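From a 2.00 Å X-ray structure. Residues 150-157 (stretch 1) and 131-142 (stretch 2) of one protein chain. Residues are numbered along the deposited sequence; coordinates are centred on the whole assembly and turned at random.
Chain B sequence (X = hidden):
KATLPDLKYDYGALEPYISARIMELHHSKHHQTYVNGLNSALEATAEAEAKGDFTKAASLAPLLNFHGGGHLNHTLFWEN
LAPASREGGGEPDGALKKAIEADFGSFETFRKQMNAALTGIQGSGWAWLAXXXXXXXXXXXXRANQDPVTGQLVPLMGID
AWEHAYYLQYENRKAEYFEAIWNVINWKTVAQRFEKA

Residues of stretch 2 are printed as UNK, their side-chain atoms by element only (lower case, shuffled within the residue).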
# COMPACT_ATOMS: atom_id res chain seq x y z
N THR B 150 16.34 1.00 2.07
CA THR B 150 16.99 0.66 3.33
C THR B 150 17.07 -0.85 3.56
O THR B 150 16.53 -1.63 2.78
CB THR B 150 16.26 1.33 4.51
OG1 THR B 150 17.06 1.21 5.69
CG2 THR B 150 14.89 0.72 4.73
N GLY B 151 17.77 -1.27 4.61
CA GLY B 151 17.93 -2.68 4.88
C GLY B 151 18.96 -3.36 3.98
O GLY B 151 20.13 -2.99 3.96
N GLN B 152 18.50 -4.34 3.22
CA GLN B 152 19.37 -5.17 2.39
C GLN B 152 20.03 -4.39 1.26
O GLN B 152 21.03 -4.84 0.69
CB GLN B 152 18.55 -6.32 1.78
CG GLN B 152 19.37 -7.46 1.20
CD GLN B 152 20.17 -8.19 2.25
OE1 GLN B 152 19.84 -8.13 3.44
NE2 GLN B 152 21.21 -8.88 1.83
N LEU B 153 19.46 -3.24 0.93
CA LEU B 153 19.90 -2.45 -0.21
C LEU B 153 20.36 -1.07 0.19
O LEU B 153 19.77 -0.43 1.07
CB LEU B 153 18.78 -2.32 -1.23
CG LEU B 153 18.34 -3.61 -1.92
CD1 LEU B 153 17.30 -3.23 -2.95
CD2 LEU B 153 19.52 -4.32 -2.54
N VAL B 154 21.41 -0.60 -0.47
CA VAL B 154 22.02 0.69 -0.18
C VAL B 154 21.84 1.56 -1.43
O VAL B 154 22.20 1.14 -2.53
CB VAL B 154 23.52 0.54 0.16
CG1 VAL B 154 24.07 1.87 0.69
CG2 VAL B 154 23.75 -0.59 1.18
N PRO B 155 21.27 2.75 -1.27
CA PRO B 155 21.06 3.54 -2.49
C PRO B 155 22.36 4.18 -3.00
O PRO B 155 23.16 4.63 -2.17
CB PRO B 155 20.04 4.60 -2.05
CG PRO B 155 20.27 4.74 -0.56
CD PRO B 155 20.69 3.39 -0.08
N LEU B 156 22.56 4.24 -4.31
CA LEU B 156 23.78 4.79 -4.89
C LEU B 156 23.48 5.98 -5.80
O LEU B 156 24.28 6.90 -5.93
CB LEU B 156 24.52 3.73 -5.69
CG LEU B 156 25.03 2.48 -4.97
CD1 LEU B 156 25.92 1.70 -5.93
CD2 LEU B 156 25.78 2.80 -3.67
N MET B 157 22.35 5.94 -6.48
CA MET B 157 22.00 6.98 -7.43
C MET B 157 20.49 7.01 -7.57
O MET B 157 19.89 6.02 -7.95
CB MET B 157 22.66 6.69 -8.78
CG MET B 157 22.65 7.84 -9.76
SD MET B 157 21.00 8.22 -10.40
CE MET B 157 20.78 6.89 -11.60
N UNK B 131 22.65 -1.07 -4.27
CA UNK B 131 23.64 -2.13 -4.13
C UNK B 131 23.35 -3.05 -2.95
O UNK B 131 23.23 -2.59 -1.81
c UNK B 131 27.50 -1.86 -3.77
n UNK B 131 29.96 -2.21 -3.57
c UNK B 131 28.65 -2.84 -3.88
c UNK B 131 26.15 -2.54 -3.92
c UNK B 131 25.03 -1.52 -3.95
N UNK B 132 23.25 -4.35 -3.22
CA UNK B 132 23.01 -5.34 -2.16
C UNK B 132 24.17 -5.32 -1.18
O UNK B 132 25.33 -5.40 -1.58
o UNK B 132 21.34 -8.18 -1.60
o UNK B 132 23.43 -8.18 -0.95
c UNK B 132 22.51 -7.78 -1.69
c UNK B 132 22.84 -6.74 -2.75
N UNK B 133 23.85 -5.23 0.11
CA UNK B 133 24.85 -4.97 1.13
C UNK B 133 25.81 -6.13 1.36
O UNK B 133 26.88 -5.94 1.94
c UNK B 133 24.18 -4.57 2.46
c UNK B 133 22.95 -5.21 4.55
c UNK B 133 22.06 -6.21 5.27
c UNK B 133 23.39 -5.67 3.16
n UNK B 133 22.71 -7.51 5.53
N UNK B 134 25.45 -7.31 0.86
CA UNK B 134 26.20 -8.53 1.13
C UNK B 134 26.97 -8.98 -0.11
O UNK B 134 28.15 -9.30 -0.02
c UNK B 134 24.79 -9.42 3.05
c UNK B 134 25.27 -9.64 1.62
o UNK B 134 23.57 -9.45 3.29
o UNK B 134 25.64 -9.21 3.94
N UNK B 135 26.29 -9.02 -1.25
CA UNK B 135 26.86 -9.56 -2.48
C UNK B 135 27.48 -8.44 -3.32
O UNK B 135 28.45 -8.66 -4.05
c UNK B 135 25.80 -10.32 -3.28
o UNK B 135 24.77 -9.46 -3.76
N UNK B 136 26.94 -7.24 -3.19
CA UNK B 136 27.35 -6.12 -4.00
C UNK B 136 26.65 -6.02 -5.35
O UNK B 136 26.84 -5.05 -6.08
N UNK B 137 25.83 -7.01 -5.68
CA UNK B 137 25.10 -6.96 -6.93
C UNK B 137 24.24 -5.70 -7.02
O UNK B 137 23.67 -5.26 -6.02
o UNK B 137 26.20 -9.46 -7.50
n UNK B 137 24.34 -10.61 -7.02
c UNK B 137 25.01 -9.48 -7.21
c UNK B 137 24.21 -8.20 -7.08
N UNK B 138 24.18 -5.10 -8.20
CA UNK B 138 23.40 -3.88 -8.44
C UNK B 138 22.01 -4.17 -9.01
O UNK B 138 21.82 -5.13 -9.74
c UNK B 138 26.05 -1.59 -10.14
c UNK B 138 25.54 -2.50 -9.05
c UNK B 138 25.54 -1.81 -7.69
c UNK B 138 24.14 -2.97 -9.43
N UNK B 139 21.04 -3.32 -8.69
CA UNK B 139 19.70 -3.45 -9.24
C UNK B 139 19.02 -2.09 -9.34
O UNK B 139 19.47 -1.11 -8.75
c UNK B 139 18.86 -4.41 -8.41
N UNK B 140 17.94 -2.05 -10.11
CA UNK B 140 17.08 -0.88 -10.16
C UNK B 140 15.82 -1.19 -9.34
O UNK B 140 15.14 -2.18 -9.59
c UNK B 140 17.97 -0.15 -12.40
c UNK B 140 15.67 0.59 -11.71
c UNK B 140 17.86 -0.36 -13.90
c UNK B 140 16.71 -0.53 -11.63
N UNK B 141 15.53 -0.36 -8.34
CA UNK B 141 14.30 -0.52 -7.58
C UNK B 141 13.50 0.75 -7.71
O UNK B 141 14.04 1.79 -8.08
c UNK B 141 14.57 -0.80 -6.08
c UNK B 141 15.29 0.39 -5.42
c UNK B 141 15.38 -2.10 -5.93
N UNK B 142 12.21 0.64 -7.41
CA UNK B 142 11.33 1.80 -7.34
C UNK B 142 10.78 1.91 -5.92
O UNK B 142 10.65 0.91 -5.21
c UNK B 142 10.19 1.67 -8.35
o UNK B 142 9.50 0.43 -8.14
c UNK B 142 10.74 1.72 -9.76
O HOH W 1 21.45 -9.98 5.13

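Position 131 carries four carbons in a row ending in nitrogen, an unbranched chain extended at every torsion. Its backbone pairs with Val154 in both directions: N gives a hydrogen bond to Val154 O (2.8 Å), and O takes one from Val154 N (3.0 Å). The side chain leaves on the same face as Val154, and its CB lies 3.9 Å from Leu156 CD1. This is Lys131; its stem packs near the contact while its end leads away, the amine being satisfied elsewhere in the structure.

Position 132 has two carbons, the second bearing two oxygens: a carboxylate. One oxygen lies 3.5 Å from Gln152 CG; the other faces the backbone of the turn that follows. A short acid with no nitrogen is Asp132. Its OD1 accepts a hydrogen bond from the backbone N of position 134 at 2.8 Å. The backbone N of position 135 also donates to Asp132 OD1, at 3.0 Å, so the side chain organises the turn. Its CA sits 3.7 Å from Leu153 CD2.

Position 133 is again four carbons ending in nitrogen. Its N donates to Gln152 O (2.9 Å), its CB lies 4.2 Å from Val154 CG2, and the chain runs past Gly151. This is Lys133, with CD 3.6 Å from Gly151 O and CE 3.5 Å from Gln152 OE1.

Position 134 is a second carboxylate on two carbons, one oxygen of which receives a hydrogen bond from Gln152 NE2 at 2.8 Å. It is Asp134, and the same oxygen, OD2, forms a salt bridge with Lys133 NZ at 3.1 Å.

Position 135 shows one carbon and one oxygen and touches nothing on stretch 1: Ser135. Position 136 has no side-chain atoms, and its backbone angles (86/-5) would jam a CB against the preceding carbonyl; it is Gly136, whose N bonds to Asp132 O at 2.9 Å.

Position 137 has two carbons, the second with one oxygen and one nitrogen, an amide out of reach of stretch 1: Asn137. Its backbone O accepts from Asp132 N at 3.0 Å, helping to close the turn.

Position 138 has four carbons forked at the second, one tip 3.9 Å from Leu156 CD1. It is Leu138, that tip being CD2. Position 139, a single carbon, is Ala139. Position 140, four carbons forked at the first with one longer arm, is Ile140, out of reach.

Position 141 is one carbon carrying two more, with one methyl 3.7 Å from Leu153 CD1: Val141, through CG1. Position 142, one carbon bearing an oxygen and a carbon, is Thr142, too distant to take part.

The rule is layered. Backbone hydrogen bonds set an antiparallel register, Leu153 opposite Asp132 and Val154 opposite Lys131. Leu153 packs against Val141 and Leu156 against Leu138, apolar contacts that tie stretch 1 to the second strand of stretch 2. At the exposed end, a water joins Lys133 NZ (2.8 Å), Asp134 OD2 (2.9 Å) and Gln152 OE1 (3.0 Å), adding a polar clasp to the direct amide-carboxylate bond.

Stretch 2 (131-142) KDKDSGNLAIVT
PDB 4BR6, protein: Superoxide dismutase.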